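Amide synthase (PDB 1L5A) acts as a nonribosomal peptide synthetase condensation enzyme, an amide synthase that probably forms an amide bond in the assembly of vibriobactin. Local coordinates at residues N335-E340 and N363-G368; S212-S217 and Q371-L376; A208-Y213 and D377-L382; D130-M135 and P259-W264. One frame throughout, in Å; residues are numbered along the deposited sequence.

Contact 1: residues N335-E340 and N363-G368; sequences NILPFE and NFTFRG
I336 and F366 start out with the same torsion: CG1 of I336 (chi1 -58°) and CG of F366 (chi1 -74°) each stand anti to their own carbonyl carbon. Both side chains rise from one face of the sheet, and chi2 of I336 (-64°) turns its CD1 to within 3.6 Å of CD1 of F366 and equally close to its CB. W234 and L238 of helix 234-249 pack on I336 and L238 also on F366, so this helix covers the face. At the edge of the F366 ring, near its plane, sits the carbonyl oxygen of N335.

The other face carries N335, T365, L337 and R367. OG1 of T365 lies 3.3 Å from CB of N335, and CG2 of T365 meets CD1 of L337 at 4.0 Å. The side chain of R367 meets L337 through CB, and its CA-H faces L337 O; the guanidinium leads off to D377 of the next strand, where NH1 makes a salt bridge.

Four backbone bonds join the segments in parallel fashion. N335 straddles T365, with its N bonded to F364 O and its O taking F366 N, both at 2.9 Å. L337 likewise straddles R367, between F366 O and G368 N. G368 adopts backbone angles at which a CB would press on the preceding carbonyl oxygen.

Between the two strands the chain visits the other large sheet as strand 348-356. The result is a parallel edge pair closing one side of a mixed four-stranded sheet, in the two-sheet, chloramphenicol acetyltransferase-like fold of condensation domains.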
loop_
_atom_site.group_PDB
_atom_site.type_symbol
_atom_site.label_atom_id
_atom_site.label_comp_id
_atom_site.label_asym_id
_atom_site.label_seq_id
_atom_site.Cartn_x
_atom_site.Cartn_y
_atom_site.Cartn_z
ATOM N N ASN A 335 -27.993 8.726 -0.501
ATOM C CA ASN A 335 -27.762 7.295 -0.708
ATOM C C ASN A 335 -27.940 7.020 -2.175
ATOM O O ASN A 335 -28.893 7.515 -2.793
ATOM C CB ASN A 335 -28.831 6.466 0.014
ATOM C CG ASN A 335 -28.282 5.634 1.144
ATOM O OD1 ASN A 335 -27.389 4.819 0.944
ATOM N ND2 ASN A 335 -28.827 5.826 2.345
ATOM N N ILE A 336 -27.038 6.237 -2.742
ATOM C CA ILE A 336 -27.181 5.863 -4.139
ATOM C C ILE A 336 -27.356 4.350 -4.146
ATOM O O ILE A 336 -26.520 3.623 -3.618
ATOM C CB ILE A 336 -25.951 6.206 -4.971
ATOM C CG1 ILE A 336 -25.642 7.718 -4.906
ATOM C CG2 ILE A 336 -26.193 5.731 -6.377
ATOM C CD1 ILE A 336 -26.713 8.622 -5.517
ATOM N N LEU A 337 -28.457 3.879 -4.715
ATOM C CA LEU A 337 -28.725 2.442 -4.784
ATOM C C LEU A 337 -28.704 2.026 -6.251
ATOM O O LEU A 337 -29.739 2.033 -6.923
ATOM C CB LEU A 337 -30.076 2.153 -4.145
ATOM C CG LEU A 337 -30.079 2.681 -2.705
ATOM C CD1 LEU A 337 -31.365 2.271 -2.023
ATOM C CD2 LEU A 337 -28.851 2.162 -1.944
ATOM N N PRO A 338 -27.516 1.639 -6.751
ATOM C CA PRO A 338 -27.227 1.221 -8.126
ATOM C C PRO A 338 -27.369 -0.232 -8.526
ATOM O O PRO A 338 -27.531 -0.538 -9.707
ATOM C CB PRO A 338 -25.791 1.680 -8.298
ATOM C CG PRO A 338 -25.187 1.253 -6.972
ATOM C CD PRO A 338 -26.282 1.604 -5.938
ATOM N N PHE A 339 -27.293 -1.130 -7.557
ATOM C CA PHE A 339 -27.350 -2.567 -7.831
ATOM C C PHE A 339 -28.669 -3.170 -8.308
ATOM O O PHE A 339 -29.734 -2.853 -7.786
ATOM C CB PHE A 339 -26.865 -3.290 -6.589
ATOM C CG PHE A 339 -25.509 -2.840 -6.136
ATOM C CD1 PHE A 339 -25.279 -2.512 -4.803
ATOM C CD2 PHE A 339 -24.447 -2.784 -7.044
ATOM C CE1 PHE A 339 -24.014 -2.142 -4.377
ATOM C CE2 PHE A 339 -23.174 -2.415 -6.631
ATOM C CZ PHE A 339 -22.952 -2.094 -5.293
ATOM N N GLU A 340 -28.581 -4.046 -9.306
ATOM C CA GLU A 340 -29.760 -4.709 -9.866
ATOM C C GLU A 340 -30.184 -5.857 -8.965
ATOM O O GLU A 340 -29.375 -6.382 -8.205
ATOM C CB GLU A 340 -29.455 -5.302 -11.245
ATOM C CG GLU A 340 -28.757 -4.379 -12.224
ATOM C CD GLU A 340 -28.334 -5.104 -13.491
ATOM O OE1 GLU A 340 -29.222 -5.542 -14.261
ATOM O OE2 GLU A 340 -27.111 -5.245 -13.714
ATOM N N ASN A 363 -33.548 12.454 3.925
ATOM C CA ASN A 363 -32.711 11.558 3.134
ATOM C C ASN A 363 -33.028 11.647 1.628
ATOM O O ASN A 363 -34.198 11.626 1.220
ATOM C CB ASN A 363 -32.961 10.139 3.641
ATOM C CG ASN A 363 -31.978 9.125 3.100
ATOM O OD1 ASN A 363 -31.053 8.705 3.806
ATOM N ND2 ASN A 363 -32.175 8.709 1.847
ATOM N N PHE A 364 -31.992 11.777 0.806
ATOM C CA PHE A 364 -32.178 11.819 -0.637
ATOM C C PHE A 364 -31.625 10.501 -1.138
ATOM O O PHE A 364 -30.469 10.169 -0.882
ATOM C CB PHE A 364 -31.421 12.996 -1.264
ATOM C CG PHE A 364 -31.877 14.325 -0.756
ATOM C CD1 PHE A 364 -31.092 15.051 0.135
ATOM C CD2 PHE A 364 -33.137 14.806 -1.088
ATOM C CE1 PHE A 364 -31.561 16.238 0.701
ATOM C CE2 PHE A 364 -33.614 15.989 -0.528
ATOM C CZ PHE A 364 -32.828 16.706 0.371
ATOM N N THR A 365 -32.454 9.736 -1.829
ATOM C CA THR A 365 -32.011 8.454 -2.330
ATOM C C THR A 365 -32.204 8.294 -3.827
ATOM O O THR A 365 -33.219 8.682 -4.396
ATOM C CB THR A 365 -32.714 7.321 -1.599
ATOM O OG1 THR A 365 -32.056 7.099 -0.347
ATOM C CG2 THR A 365 -32.684 6.048 -2.425
ATOM N N PHE A 366 -31.194 7.735 -4.469
ATOM C CA PHE A 366 -31.275 7.515 -5.895
ATOM C C PHE A 366 -31.176 6.020 -6.136
ATOM O O PHE A 366 -30.144 5.407 -5.855
ATOM C CB PHE A 366 -30.145 8.247 -6.604
ATOM C CG PHE A 366 -30.335 9.733 -6.676
ATOM C CD1 PHE A 366 -29.706 10.575 -5.768
ATOM C CD2 PHE A 366 -31.115 10.301 -7.692
ATOM C CE1 PHE A 366 -29.843 11.981 -5.871
ATOM C CE2 PHE A 366 -31.257 11.690 -7.806
ATOM C CZ PHE A 366 -30.617 12.533 -6.893
ATOM N N ARG A 367 -32.264 5.423 -6.612
ATOM C CA ARG A 367 -32.254 3.997 -6.890
ATOM C C ARG A 367 -32.399 3.769 -8.381
ATOM O O ARG A 367 -33.220 4.401 -9.050
ATOM C CB ARG A 367 -33.359 3.259 -6.116
ATOM C CG ARG A 367 -34.533 4.130 -5.649
ATOM C CD ARG A 367 -35.601 3.311 -4.897
ATOM N NE ARG A 367 -36.508 2.650 -5.828
ATOM C CZ ARG A 367 -37.530 3.250 -6.435
ATOM N NH1 ARG A 367 -37.788 4.530 -6.195
ATOM N NH2 ARG A 367 -38.272 2.575 -7.312
ATOM N N GLY A 368 -31.571 2.873 -8.901
ATOM C CA GLY A 368 -31.606 2.570 -10.316
ATOM C C GLY A 368 -30.294 2.894 -11.005
ATOM O O GLY A 368 -29.210 2.795 -10.414
#

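Contact 2: residues S212-S217 and Q371-L376; sequences SYTLNS and QHELCL
T214 and E373 cross at about a right angle, and the carboxylate of E373 is the flat group that reaches over the seam: its OE2 ends 3.6 Å from CG2 of T214. The other flat groups turn elsewhere. The ring of Y213 leads away from the opposing segment, and Y213 packs on P398 of helix 387-409. The H372 ring has CB of its neighbour Q371 over the centre of one face.

On the buried side L215 and L374 lie side by side and point the same way, with CD1 of L215 against CD2 of L374. N220 of helix 217-229 touches both leucines, while F401 of helix 387-409 packs on L215.

The backbones run antiparallel. Y213 and L376 form a hydrogen-bonded pair, Y213 N to L376 O and L376 N to Y213 O, both 2.8 Å. T214 and C375 are the non-hydrogen-bonded pair that follows, and a further bond joins L215 N to L374 O at 3.0 Å.

Opposite S369 the chain carries an extra residue, H372 and E373 together making a classic bulge. N216 is the N-cap of helix 217-229, its OD1 making weak bonds to Q218 N and L219 N. This is an edge strand that leads through a short turn into a helix packed against the sheet.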
loop_
_atom_site.group_PDB
_atom_site.type_symbol
_atom_site.label_atom_id
_atom_site.label_comp_id
_atom_site.label_asym_id
_atom_site.label_seq_id
_atom_site.Cartn_x
_atom_site.Cartn_y
_atom_site.Cartn_z
ATOM N N SER A 212 -41.531 9.794 -4.508
ATOM C CA SER A 212 -40.591 9.352 -5.525
ATOM C C SER A 212 -40.794 10.100 -6.824
ATOM O O SER A 212 -41.925 10.263 -7.283
ATOM C CB SER A 212 -40.750 7.853 -5.786
ATOM O OG SER A 212 -40.547 7.099 -4.603
ATOM N N TYR A 213 -39.689 10.558 -7.404
ATOM C CA TYR A 213 -39.714 11.269 -8.669
ATOM C C TYR A 213 -38.774 10.565 -9.635
ATOM O O TYR A 213 -37.587 10.407 -9.356
ATOM C CB TYR A 213 -39.280 12.718 -8.480
ATOM C CG TYR A 213 -38.992 13.446 -9.782
ATOM C CD1 TYR A 213 -39.973 13.581 -10.769
ATOM C CD2 TYR A 213 -37.744 14.024 -10.016
ATOM C CE1 TYR A 213 -39.713 14.279 -11.956
ATOM C CE2 TYR A 213 -37.475 14.721 -11.194
ATOM C CZ TYR A 213 -38.460 14.846 -12.157
ATOM O OH TYR A 213 -38.185 15.549 -13.310
ATOM N N THR A 214 -39.313 10.128 -10.769
ATOM C CA THR A 214 -38.509 9.435 -11.767
ATOM C C THR A 214 -37.837 10.443 -12.682
ATOM O O THR A 214 -38.498 11.278 -13.308
ATOM C CB THR A 214 -39.365 8.477 -12.624
ATOM O OG1 THR A 214 -39.937 7.460 -11.785
ATOM C CG2 THR A 214 -38.511 7.818 -13.690
ATOM N N LEU A 215 -36.511 10.363 -12.744
ATOM C CA LEU A 215 -35.732 11.262 -13.573
ATOM C C LEU A 215 -35.947 10.985 -15.047
ATOM O O LEU A 215 -35.982 9.835 -15.487
ATOM C CB LEU A 215 -34.246 11.133 -13.241
ATOM C CG LEU A 215 -33.907 11.533 -11.806
ATOM C CD1 LEU A 215 -32.465 11.195 -11.517
ATOM C CD2 LEU A 215 -34.161 13.021 -11.609
ATOM N N ASN A 216 -36.101 12.063 -15.800
ATOM C CA ASN A 216 -36.295 11.982 -17.230
ATOM C C ASN A 216 -35.068 11.328 -17.872
ATOM O O ASN A 216 -33.928 11.578 -17.466
ATOM C CB ASN A 216 -36.525 13.392 -17.766
ATOM C CG ASN A 216 -36.418 13.473 -19.258
ATOM O OD1 ASN A 216 -35.348 13.746 -19.797
ATOM N ND2 ASN A 216 -37.526 13.225 -19.947
ATOM N N SER A 217 -35.299 10.477 -18.865
ATOM C CA SER A 217 -34.199 9.791 -19.540
ATOM C C SER A 217 -33.143 10.735 -20.104
ATOM O O SER A 217 -31.944 10.459 -20.012
ATOM C CB SER A 217 -34.742 8.914 -20.656
ATOM O OG SER A 217 -35.599 7.935 -20.108
ATOM N N GLN A 371 -28.587 4.281 -16.989
ATOM C CA GLN A 371 -28.643 3.414 -18.156
ATOM C C GLN A 371 -30.065 2.889 -18.363
ATOM O O GLN A 371 -30.428 2.442 -19.459
ATOM C CB GLN A 371 -27.687 2.228 -17.999
ATOM C CG GLN A 371 -26.247 2.494 -18.403
ATOM C CD GLN A 371 -25.390 2.981 -17.260
ATOM O OE1 GLN A 371 -25.275 2.319 -16.232
ATOM N NE2 GLN A 371 -24.772 4.140 -17.437
ATOM N N HIS A 372 -30.867 2.934 -17.306
ATOM C CA HIS A 372 -32.241 2.462 -17.387
ATOM C C HIS A 372 -33.166 3.486 -16.747
ATOM O O HIS A 372 -33.313 4.601 -17.245
ATOM C CB HIS A 372 -32.362 1.109 -16.683
ATOM C CG HIS A 372 -31.485 0.049 -17.272
ATOM N ND1 HIS A 372 -31.525 -0.291 -18.610
ATOM C CD2 HIS A 372 -30.531 -0.734 -16.714
ATOM C CE1 HIS A 372 -30.633 -1.235 -18.849
ATOM N NE2 HIS A 372 -30.015 -1.523 -17.715
ATOM N N GLU A 373 -33.800 3.100 -15.649
ATOM C CA GLU A 373 -34.673 4.014 -14.942
ATOM C C GLU A 373 -33.961 4.397 -13.654
ATOM O O GLU A 373 -33.413 3.543 -12.955
ATOM C CB GLU A 373 -36.016 3.356 -14.634
ATOM C CG GLU A 373 -36.974 4.257 -13.878
ATOM C CD GLU A 373 -38.312 3.597 -13.613
ATOM O OE1 GLU A 373 -38.325 2.384 -13.310
ATOM O OE2 GLU A 373 -39.348 4.295 -13.692
ATOM N N LEU A 374 -33.952 5.692 -13.363
ATOM C CA LEU A 374 -33.319 6.208 -12.161
ATOM C C LEU A 374 -34.327 7.062 -11.414
ATOM O O LEU A 374 -34.777 8.092 -11.923
ATOM C CB LEU A 374 -32.112 7.062 -12.530
ATOM C CG LEU A 374 -31.354 7.670 -11.357
ATOM C CD1 LEU A 374 -30.651 6.568 -10.576
ATOM C CD2 LEU A 374 -30.358 8.678 -11.886
ATOM N N CYS A 375 -34.680 6.637 -10.205
ATOM C CA CYS A 375 -35.644 7.382 -9.395
ATOM C C CYS A 375 -35.003 8.056 -8.181
ATOM O O CYS A 375 -33.957 7.620 -7.688
ATOM C CB CYS A 375 -36.773 6.459 -8.926
ATOM S SG CYS A 375 -37.569 5.579 -10.272
ATOM N N LEU A 376 -35.635 9.135 -7.729
ATOM C CA LEU A 376 -35.182 9.887 -6.572
ATOM C C LEU A 376 -36.250 9.769 -5.508
ATOM O O LEU A 376 -37.417 10.028 -5.773
ATOM C CB LEU A 376 -34.995 11.364 -6.918
ATOM C CG LEU A 376 -34.944 12.308 -5.699
ATOM C CD1 LEU A 376 -33.794 11.925 -4.794
ATOM C CD2 LEU A 376 -34.788 13.743 -6.147
#

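Contact 3: residues A208-Y213 and D377-L382; sequences AVSLSY and DITADL
V209 and A380 are bonded in both directions, V209 N to A380 O at 2.9 Å and A380 N to V209 O at 3.0 Å. Further along, I378 N gives a straight bond to L211 O. Its return partner is poorer: L211 N lies 3.3 Å from I378 O and stands above the plane of that carbonyl. I378 O also accepts the indole NE1 of W390, so the oxygen serves a side chain of helix 387-409 as well as the neighbouring strand. The CA-H groups of A208 and T379 point at the oxygens A380 O and V209 O respectively, as is usual between antiparallel strands.

Strand 208-214 is the outermost strand of the mixed four-stranded sheet in this half of the condensation fold, and strand 374-381 separates it from strand 362-368. A208, S210, S212, D377, T379 and D381 lie on one face; V209, L211, I378 and A380 on the other, where V209 and A380 meet W390 of helix 387-409.

On the first face, hydroxyls and a carboxylate pair across the seam. OG of S210, anti to its backbone N (chi1 -172°), meets OG1 of T379 at 2.8 Å, and either could be the donor. S212 OG donates to D377 OD1 at 2.7 Å, arriving from above the carboxylate plane. That OD1, also paired with R367, ties together groups from both flanking strands.

The apolar contacts centre on V209, which crosses L382 at about a right angle. CG1 of V209 touches CD1 of L382 at 3.8 Å, while CG2 approaches CB of A380 at 4.1 Å.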
loop_
_atom_site.group_PDB
_atom_site.type_symbol
_atom_site.label_atom_id
_atom_site.label_comp_id
_atom_site.label_asym_id
_atom_site.label_seq_id
_atom_site.Cartn_x
_atom_site.Cartn_y
_atom_site.Cartn_z
ATOM N N ALA A 208 -42.012 8.325 9.335
ATOM C CA ALA A 208 -41.488 8.535 7.986
ATOM C C ALA A 208 -42.473 8.904 6.892
ATOM O O ALA A 208 -43.573 8.373 6.829
ATOM C CB ALA A 208 -40.693 7.290 7.550
ATOM N N VAL A 209 -42.058 9.820 6.029
ATOM C CA VAL A 209 -42.865 10.235 4.896
ATOM C C VAL A 209 -41.954 10.207 3.666
ATOM O O VAL A 209 -40.740 10.385 3.776
ATOM C CB VAL A 209 -43.481 11.661 5.095
ATOM C CG1 VAL A 209 -44.544 11.608 6.206
ATOM C CG2 VAL A 209 -42.391 12.685 5.435
ATOM N N SER A 210 -42.529 9.973 2.492
ATOM C CA SER A 210 -41.714 9.900 1.292
ATOM C C SER A 210 -42.453 10.156 -0.015
ATOM O O SER A 210 -43.679 10.080 -0.086
ATOM C CB SER A 210 -41.024 8.539 1.226
ATOM O OG SER A 210 -40.091 8.525 0.172
ATOM N N LEU A 211 -41.676 10.471 -1.047
ATOM C CA LEU A 211 -42.191 10.748 -2.378
ATOM C C LEU A 211 -41.115 10.341 -3.369
ATOM O O LEU A 211 -39.926 10.521 -3.106
ATOM C CB LEU A 211 -42.480 12.233 -2.538
ATOM C CG LEU A 211 -43.695 12.548 -3.398
ATOM C CD1 LEU A 211 -44.953 12.177 -2.604
ATOM C CD2 LEU A 211 -43.702 14.026 -3.780
ATOM N N SER A 212 -41.531 9.794 -4.508
ATOM C CA SER A 212 -40.591 9.352 -5.525
ATOM C C SER A 212 -40.794 10.100 -6.824
ATOM O O SER A 212 -41.925 10.263 -7.283
ATOM C CB SER A 212 -40.750 7.853 -5.786
ATOM O OG SER A 212 -40.547 7.099 -4.603
ATOM N N TYR A 213 -39.689 10.558 -7.404
ATOM C CA TYR A 213 -39.714 11.269 -8.669
ATOM C C TYR A 213 -38.774 10.565 -9.635
ATOM O O TYR A 213 -37.587 10.407 -9.356
ATOM C CB TYR A 213 -39.280 12.718 -8.480
ATOM C CG TYR A 213 -38.992 13.446 -9.782
ATOM C CD1 TYR A 213 -39.973 13.581 -10.769
ATOM C CD2 TYR A 213 -37.744 14.024 -10.016
ATOM C CE1 TYR A 213 -39.713 14.279 -11.956
ATOM C CE2 TYR A 213 -37.475 14.721 -11.194
ATOM C CZ TYR A 213 -38.460 14.846 -12.157
ATOM O OH TYR A 213 -38.185 15.549 -13.310
ATOM N N ASP A 377 -35.855 9.363 -4.310
ATOM C CA ASP A 377 -36.795 9.235 -3.213
ATOM C C ASP A 377 -36.418 10.243 -2.148
ATOM O O ASP A 377 -35.286 10.223 -1.657
ATOM C CB ASP A 377 -36.738 7.843 -2.597
ATOM C CG ASP A 377 -37.001 6.748 -3.598
ATOM O OD1 ASP A 377 -37.853 6.944 -4.492
ATOM O OD2 ASP A 377 -36.363 5.678 -3.474
ATOM N N ILE A 378 -37.356 11.122 -1.797
ATOM C CA ILE A 378 -37.114 12.118 -0.760
ATOM C C ILE A 378 -37.875 11.659 0.479
ATOM O O ILE A 378 -39.089 11.765 0.538
ATOM C CB ILE A 378 -37.620 13.508 -1.185
ATOM C CG1 ILE A 378 -37.159 13.822 -2.612
ATOM C CG2 ILE A 378 -37.091 14.564 -0.237
ATOM C CD1 ILE A 378 -35.676 13.798 -2.792
ATOM N N THR A 379 -37.153 11.145 1.465
ATOM C CA THR A 379 -37.756 10.649 2.696
ATOM C C THR A 379 -37.335 11.441 3.935
ATOM O O THR A 379 -36.157 11.744 4.126
ATOM C CB THR A 379 -37.362 9.196 2.914
ATOM O OG1 THR A 379 -37.910 8.409 1.853
ATOM C CG2 THR A 379 -37.858 8.691 4.256
ATOM N N ALA A 380 -38.308 11.764 4.782
ATOM C CA ALA A 380 -38.031 12.509 5.999
ATOM C C ALA A 380 -38.727 11.871 7.179
ATOM O O ALA A 380 -39.778 11.260 7.032
ATOM C CB ALA A 380 -38.496 13.946 5.855
ATOM N N ASP A 381 -38.112 11.998 8.347
ATOM C CA ASP A 381 -38.686 11.495 9.580
ATOM C C ASP A 381 -39.250 12.745 10.254
ATOM O O ASP A 381 -38.504 13.563 10.794
ATOM C CB ASP A 381 -37.608 10.865 10.457
ATOM C CG ASP A 381 -37.993 10.849 11.924
ATOM O OD1 ASP A 381 -39.210 10.799 12.219
ATOM O OD2 ASP A 381 -37.077 10.881 12.780
ATOM N N LEU A 382 -40.564 12.901 10.214
ATOM C CA LEU A 382 -41.185 14.087 10.796
ATOM C C LEU A 382 -40.895 14.321 12.278
ATOM O O LEU A 382 -41.068 15.430 12.774
ATOM C CB LEU A 382 -42.695 14.074 10.524
ATOM C CG LEU A 382 -42.972 14.135 9.011
ATOM C CD1 LEU A 382 -44.437 14.420 8.733
ATOM C CD2 LEU A 382 -42.112 15.238 8.396
#

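Contact 4: residues D130-M135 and P259-W264; sequences DGYGMM and PFMNRW
D130 and R263 reach toward each other tip to tip, with carboxylate and guanidinium planes 75° apart. NH2 of R263 is the touching atom: it lies 3.0 Å from OD1 and 3.3 Å from OD2 of D130, a salt bridge whose two hydrogen bonds are both weak. R263 has a stronger grip elsewhere, as NH1 donates to A268 O.

The carboxylate of D130 is held from several directions. Its CG sits between the backbone N and carbonyl carbon (chi1 50°), and this carries the group back over the start of helix 131-150, where OD1 accepts G133 N at 2.8 Å nearly in line with the C-O bond. That is an N-cap. OD2 takes the backbone N-H groups of M275 and V276. D130 and G131 are the last two residues of the HHxxxDG signature of condensation domains, so the motif's aspartate here anchors the helix start and binds to a loop of the other half of the fold.

Y132 and R263 slide past each other in opposite directions, ring and guanidinium planes 25° apart. CG of R263 makes a CH-pi contact over one ring face, 3.7 Å from the centroid, and NE comes 3.4 Å from CD2 of Y132. CE of M135, one turn on in the helix, covers the opposite face, displaced toward the rim. F339 meets the same ring at a steep angle.

M261 crosses Y132 at a slant. Its CG lies 4.0 Å from CD1, and SD stands 5.5 Å from the ring centroid, an oblique Met-aromatic contact.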
loop_
_atom_site.group_PDB
_atom_site.type_symbol
_atom_site.label_atom_id
_atom_site.label_comp_id
_atom_site.label_asym_id
_atom_site.label_seq_id
_atom_site.Cartn_x
_atom_site.Cartn_y
_atom_site.Cartn_z
ATOM N N ASP A 130 -25.180 -4.871 6.243
ATOM C CA ASP A 130 -25.573 -3.559 5.741
ATOM C C ASP A 130 -26.120 -3.747 4.329
ATOM O O ASP A 130 -26.329 -4.873 3.887
ATOM C CB ASP A 130 -24.402 -2.559 5.728
ATOM C CG ASP A 130 -23.141 -3.105 5.049
ATOM O OD1 ASP A 130 -23.256 -3.825 4.021
ATOM O OD2 ASP A 130 -22.024 -2.789 5.543
ATOM N N GLY A 131 -26.337 -2.656 3.609
ATOM C CA GLY A 131 -26.892 -2.790 2.275
ATOM C C GLY A 131 -26.035 -3.581 1.323
ATOM O O GLY A 131 -26.498 -4.508 0.656
ATOM N N TYR A 132 -24.765 -3.218 1.270
ATOM C CA TYR A 132 -23.821 -3.864 0.373
ATOM C C TYR A 132 -23.747 -5.367 0.713
ATOM O O TYR A 132 -23.695 -6.220 -0.191
ATOM C CB TYR A 132 -22.446 -3.171 0.481
ATOM C CG TYR A 132 -21.495 -3.475 -0.658
ATOM C CD1 TYR A 132 -21.393 -2.615 -1.757
ATOM C CD2 TYR A 132 -20.691 -4.623 -0.641
ATOM C CE1 TYR A 132 -20.502 -2.892 -2.827
ATOM C CE2 TYR A 132 -19.813 -4.903 -1.684
ATOM C CZ TYR A 132 -19.720 -4.034 -2.777
ATOM O OH TYR A 132 -18.842 -4.311 -3.810
ATOM N N GLY A 133 -23.756 -5.692 2.005
ATOM C CA GLY A 133 -23.724 -7.096 2.387
ATOM C C GLY A 133 -24.939 -7.841 1.810
ATOM O O GLY A 133 -24.825 -8.969 1.290
ATOM N N MET A 134 -26.101 -7.189 1.883
ATOM C CA MET A 134 -27.330 -7.752 1.391
ATOM C C MET A 134 -27.221 -8.080 -0.092
ATOM O O MET A 134 -27.543 -9.202 -0.521
ATOM C CB MET A 134 -28.488 -6.783 1.627
ATOM C CG MET A 134 -29.867 -7.396 1.393
ATOM S SD MET A 134 -30.283 -8.810 2.498
ATOM C CE MET A 134 -30.296 -9.988 1.438
ATOM N N MET A 135 -26.763 -7.122 -0.891
ATOM C CA MET A 135 -26.658 -7.419 -2.308
ATOM C C MET A 135 -25.615 -8.503 -2.559
ATOM O O MET A 135 -25.815 -9.333 -3.447
ATOM C CB MET A 135 -26.407 -6.146 -3.137
ATOM C CG MET A 135 -25.003 -5.733 -3.363
ATOM S SD MET A 135 -24.138 -6.685 -4.635
ATOM C CE MET A 135 -22.483 -6.194 -4.116
ATOM N N PRO A 259 -22.635 7.591 2.685
ATOM C CA PRO A 259 -22.308 6.303 3.275
ATOM C C PRO A 259 -21.116 5.791 2.455
ATOM O O PRO A 259 -21.219 5.675 1.227
ATOM C CB PRO A 259 -23.583 5.480 3.047
ATOM C CG PRO A 259 -24.022 5.928 1.717
ATOM C CD PRO A 259 -23.711 7.447 1.684
ATOM N N PHE A 260 -19.972 5.568 3.099
ATOM C CA PHE A 260 -18.828 4.993 2.382
ATOM C C PHE A 260 -18.874 3.478 2.686
ATOM O O PHE A 260 -18.734 3.053 3.848
ATOM C CB PHE A 260 -17.504 5.587 2.858
ATOM C CG PHE A 260 -16.302 4.832 2.361
ATOM C CD1 PHE A 260 -16.177 4.519 1.003
ATOM C CD2 PHE A 260 -15.333 4.369 3.249
ATOM C CE1 PHE A 260 -15.112 3.756 0.541
ATOM C CE2 PHE A 260 -14.257 3.600 2.795
ATOM C CZ PHE A 260 -14.149 3.295 1.439
ATOM N N MET A 261 -19.096 2.670 1.650
ATOM C CA MET A 261 -19.221 1.219 1.816
ATOM C C MET A 261 -18.077 0.584 2.624
ATOM O O MET A 261 -18.296 -0.351 3.412
ATOM C CB MET A 261 -19.327 0.544 0.443
ATOM C CG MET A 261 -20.480 1.033 -0.416
ATOM S SD MET A 261 -22.025 1.034 0.520
ATOM C CE MET A 261 -22.528 2.747 0.447
ATOM N N ASN A 262 -16.858 1.084 2.420
ATOM C CA ASN A 262 -15.713 0.562 3.141
ATOM C C ASN A 262 -15.389 -0.883 2.682
ATOM O O ASN A 262 -14.925 -1.703 3.466
ATOM C CB ASN A 262 -16.025 0.626 4.634
ATOM C CG ASN A 262 -14.801 0.895 5.472
ATOM O OD1 ASN A 262 -13.898 1.619 5.072
ATOM N ND2 ASN A 262 -14.770 0.313 6.659
ATOM N N ARG A 263 -15.648 -1.167 1.405
ATOM C CA ARG A 263 -15.390 -2.472 0.787
ATOM C C ARG A 263 -14.221 -2.318 -0.184
ATOM O O ARG A 263 -13.578 -3.288 -0.564
ATOM C CB ARG A 263 -16.596 -2.949 -0.033
ATOM C CG ARG A 263 -17.912 -3.029 0.717
ATOM C CD ARG A 263 -18.018 -4.302 1.488
ATOM N NE ARG A 263 -19.180 -4.291 2.362
ATOM C CZ ARG A 263 -19.646 -5.361 2.999
ATOM N NH1 ARG A 263 -19.053 -6.546 2.844
ATOM N NH2 ARG A 263 -20.671 -5.240 3.834
ATOM N N TRP A 264 -13.975 -1.077 -0.591
ATOM C CA TRP A 264 -12.914 -0.734 -1.531
ATOM C C TRP A 264 -11.524 -1.212 -1.124
ATOM O O TRP A 264 -11.026 -0.882 -0.049
ATOM C CB TRP A 264 -12.912 0.774 -1.743
ATOM C CG TRP A 264 -11.902 1.243 -2.717
ATOM C CD1 TRP A 264 -11.429 0.569 -3.803
ATOM C CD2 TRP A 264 -11.255 2.516 -2.717
ATOM N NE1 TRP A 264 -10.521 1.344 -4.485
ATOM C CE2 TRP A 264 -10.394 2.547 -3.841
ATOM C CE3 TRP A 264 -11.316 3.638 -1.875
ATOM C CZ2 TRP A 264 -9.596 3.657 -4.147
ATOM C CZ3 TRP A 264 -10.524 4.740 -2.177
ATOM C CH2 TRP A 264 -9.673 4.740 -3.307
#

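Contacts 1, 2 and 3 belong to one mixed sheet, in the order 208-214, 374-381, 362-368, 333-337. Contacts 2 and 3 are successive parts of one strand pair, their centres about 16 Å apart, sharing S212 and Y213. Contact 1 is the far edge, its centre about 10 Å from that of contact 2. Contact 4 lies outside the sheet, about 13 Å from contact 1 between centres. Along the chain contact 4 opens first and strand 208-214 comes before it closes; contact 1 follows, both its segments falling between those of contacts 2 and 3. Through F339 and P259 contact 4 joins the HHxxxDG region to contact 1, while contacts 2 and 3 build the sheet's far side.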